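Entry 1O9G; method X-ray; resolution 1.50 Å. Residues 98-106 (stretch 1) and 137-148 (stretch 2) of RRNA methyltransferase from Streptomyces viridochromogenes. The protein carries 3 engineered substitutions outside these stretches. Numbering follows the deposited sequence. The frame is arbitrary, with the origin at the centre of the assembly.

Stretch 1, residues 98-106: ALLSPAGLT
Stretch 2, residues 137-148: RLTAEGGALPCA

The apolar centre of this contact gathers around one methyl group, CD2 of Leu138. Leu138, buried in the last turn of the helix that ends at Ala140, points its CA-to-CB bond toward the other stretch, and its t, p rotamer (chi1 176°, chi2 66°) sets CD2 into the bend where stretch 1 passes from turn to helix. There Leu138 CD2 lies 3.7 Å from Pro102 CD, 3.8 Å from Leu105 CD1, and 3.5 Å from both Ser101 C and Leu100 O, so it packs against backbone as much as side chain. Leu105, m, t, has its CA-to-CB bond toward stretch 2 from the first turn of the 102-106 helix.

Pro102 suits the first helical position: at phi/psi -53/-38 its ring fixes phi, and it needs no NH there. The ring, C-gamma exo, bridges two parts of stretch 2, since Pro102 CD also sits 3.9 Å from Ala144 CB while Pro102 CG lies 3.8 Å from Thr139 OG1. The methyl of Ala144 also meets Ser101, CB to CB at 3.8 Å, where the backbones run close: the CA atoms of Ser101 and Ala144 are 4.1 Å apart, those of Leu100 and Leu145 5.5 Å.

Leu100 gives up the most surface, 99 of the 394 Å² buried in all. Its side chain, m, t, leaves the backbone sideways and follows the extended chain of stretch 2, with Leu100 CB 4.2 Å from Leu145 CB and Leu100 CD1 4.1 Å from Cys147 CB. Leu145 is t, p at phi/psi -98/113; Cys147, chi1 p, begins a strand at -147/152 with its CB toward stretch 1.

The polar edge centres on the carbonyl of Leu100. Leu145 N donates to Leu100 O at 3.0 Å and a nearly straight 175°, the one direct hydrogen bond between the stretches. Ala144 CA adds a CA-H...O contact, 3.5 Å from Leu100 O. One water donates to Leu145 O at 2.8 Å and, weakly, to Leu100 O at 3.4 Å.

Local structure presents these groups. Ala98 to Ser101 form a type I turn; Ser101, at -121/152 with chi1 p, then caps the helix, its OG accepting from Gly104 N at 3.1 Å, while Leu105 N bonds Ser101 O at 3.1 Å. A CB on Gly104 would lie 1.7 Å from Ala98 O. In stretch 2, Glu141 leaves helical angles and two glycines turn the chain away from the helix: Gly142 at 145/-11, where a CB would jam against the preceding carbonyl, and Gly143 at 79/-162, whose N bonds Leu138 O at 2.8 Å.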

# COMPACT_ATOMS: atom_id res chain seq x y z
N ALA A 98 3.33 -12.52 -2.98
CA ALA A 98 3.84 -13.85 -2.65
C ALA A 98 4.80 -13.78 -1.45
O ALA A 98 4.96 -14.77 -0.74
CB ALA A 98 4.49 -14.48 -3.86
N LEU A 99 5.46 -12.64 -1.25
CA LEU A 99 6.38 -12.44 -0.14
C LEU A 99 5.71 -12.28 1.22
O LEU A 99 6.40 -12.18 2.23
CB LEU A 99 7.27 -11.22 -0.42
CG LEU A 99 8.07 -11.31 -1.73
CD1 LEU A 99 8.72 -9.98 -1.97
CD2 LEU A 99 9.09 -12.42 -1.68
N LEU A 100 4.39 -12.28 1.26
CA LEU A 100 3.66 -12.17 2.52
C LEU A 100 3.48 -13.51 3.20
O LEU A 100 2.79 -13.57 4.21
CB LEU A 100 2.32 -11.48 2.30
CG LEU A 100 2.45 -10.04 1.85
CD1 LEU A 100 1.10 -9.48 1.58
CD2 LEU A 100 3.20 -9.17 2.88
N SER A 101 4.07 -14.56 2.67
CA SER A 101 4.13 -15.83 3.40
C SER A 101 5.56 -16.26 3.62
O SER A 101 6.44 -15.93 2.83
CB SER A 101 3.35 -16.93 2.71
OG SER A 101 4.11 -17.45 1.65
N PRO A 102 5.83 -17.00 4.69
CA PRO A 102 7.17 -17.58 4.83
C PRO A 102 7.63 -18.37 3.61
O PRO A 102 8.80 -18.21 3.22
CB PRO A 102 7.06 -18.43 6.08
CG PRO A 102 5.99 -17.74 6.89
CD PRO A 102 4.98 -17.29 5.86
N ALA A 103 6.75 -19.12 2.96
CA ALA A 103 7.14 -19.92 1.79
C ALA A 103 7.59 -19.01 0.65
O ALA A 103 8.54 -19.31 -0.03
CB ALA A 103 6.02 -20.84 1.30
N GLY A 104 6.91 -17.89 0.44
CA GLY A 104 7.31 -16.96 -0.59
C GLY A 104 8.66 -16.32 -0.35
O GLY A 104 9.48 -16.11 -1.28
N LEU A 105 8.92 -16.01 0.91
CA LEU A 105 10.21 -15.44 1.29
C LEU A 105 11.31 -16.48 1.17
O LEU A 105 12.40 -16.14 0.75
CB LEU A 105 10.15 -14.84 2.70
CG LEU A 105 9.45 -13.48 2.70
CD1 LEU A 105 8.99 -13.12 4.10
CD2 LEU A 105 10.33 -12.40 2.12
N THR A 106 11.01 -17.74 1.48
CA THR A 106 11.98 -18.83 1.31
C THR A 106 12.32 -18.98 -0.16
O THR A 106 13.48 -19.16 -0.49
CB THR A 106 11.41 -20.11 1.91
OG1 THR A 106 11.42 -20.00 3.32
CG2 THR A 106 12.29 -21.29 1.60
N ARG A 137 11.02 -12.34 10.96
CA ARG A 137 10.09 -11.37 11.52
C ARG A 137 8.63 -11.73 11.19
O ARG A 137 7.79 -11.71 12.10
CB ARG A 137 10.43 -9.92 11.08
CG ARG A 137 11.66 -9.37 11.76
CD ARG A 137 11.91 -7.86 11.60
NE ARG A 137 12.32 -7.45 10.26
CZ ARG A 137 13.58 -7.45 9.79
NH1 ARG A 137 14.59 -7.88 10.54
NH2 ARG A 137 13.83 -7.01 8.56
N LEU A 138 8.36 -12.13 9.97
CA LEU A 138 7.02 -12.48 9.56
C LEU A 138 6.49 -13.65 10.39
O LEU A 138 5.36 -13.62 10.89
CB LEU A 138 6.95 -12.79 8.06
CG LEU A 138 5.62 -13.28 7.47
CD1 LEU A 138 4.59 -12.16 7.56
CD2 LEU A 138 5.79 -13.70 6.04
N THR A 139 7.30 -14.67 10.56
CA THR A 139 6.95 -15.86 11.31
C THR A 139 6.62 -15.49 12.76
O THR A 139 5.63 -15.97 13.31
CB THR A 139 8.14 -16.84 11.24
OG1 THR A 139 8.30 -17.27 9.88
CG2 THR A 139 7.90 -18.10 12.04
N ALA A 140 7.45 -14.66 13.39
CA ALA A 140 7.26 -14.28 14.78
C ALA A 140 6.09 -13.30 15.00
O ALA A 140 5.52 -13.28 16.06
CB ALA A 140 8.55 -13.72 15.37
N GLU A 141 5.74 -12.53 13.98
CA GLU A 141 4.76 -11.44 14.11
C GLU A 141 3.35 -11.82 13.64
O GLU A 141 2.47 -10.97 13.60
CB GLU A 141 5.29 -10.19 13.38
CG GLU A 141 6.53 -9.61 14.07
CD GLU A 141 7.31 -8.56 13.28
OE1 GLU A 141 6.82 -8.07 12.25
OE2 GLU A 141 8.44 -8.27 13.73
N GLY A 142 3.13 -13.11 13.37
CA GLY A 142 1.82 -13.62 13.02
C GLY A 142 1.80 -14.74 11.99
O GLY A 142 0.74 -15.34 11.79
N GLY A 143 2.94 -15.00 11.32
CA GLY A 143 2.97 -15.95 10.22
C GLY A 143 2.43 -15.34 8.93
O GLY A 143 2.31 -14.12 8.81
N ALA A 144 2.07 -16.19 7.99
CA ALA A 144 1.61 -15.73 6.69
C ALA A 144 0.46 -14.73 6.87
O ALA A 144 -0.43 -14.93 7.68
CB ALA A 144 1.15 -16.86 5.82
N LEU A 145 0.49 -13.68 6.07
CA LEU A 145 -0.51 -12.66 6.07
C LEU A 145 -1.50 -12.93 4.93
O LEU A 145 -1.11 -12.85 3.75
CB LEU A 145 0.11 -11.29 5.89
CG LEU A 145 -0.87 -10.12 5.86
CD1 LEU A 145 -1.73 -10.02 7.09
CD2 LEU A 145 -0.10 -8.81 5.64
N PRO A 146 -2.76 -13.27 5.24
CA PRO A 146 -3.74 -13.52 4.19
C PRO A 146 -3.83 -12.32 3.24
O PRO A 146 -3.80 -11.18 3.67
CB PRO A 146 -5.04 -13.73 4.96
CG PRO A 146 -4.62 -14.27 6.27
CD PRO A 146 -3.34 -13.51 6.58
N CYS A 147 -3.84 -12.63 1.95
CA CYS A 147 -3.83 -11.61 0.91
C CYS A 147 -4.62 -12.10 -0.29
O CYS A 147 -4.73 -13.29 -0.55
CB CYS A 147 -2.41 -11.21 0.52
SG CYS A 147 -1.43 -12.53 -0.21
N ALA A 148 -5.18 -11.16 -1.02
CA ALA A 148 -5.94 -11.44 -2.22
C ALA A 148 -5.57 -10.32 -3.21
O ALA A 148 -5.28 -9.18 -2.84
CB ALA A 148 -7.37 -11.42 -1.92
O HOH W 1 0.22 -14.90 2.43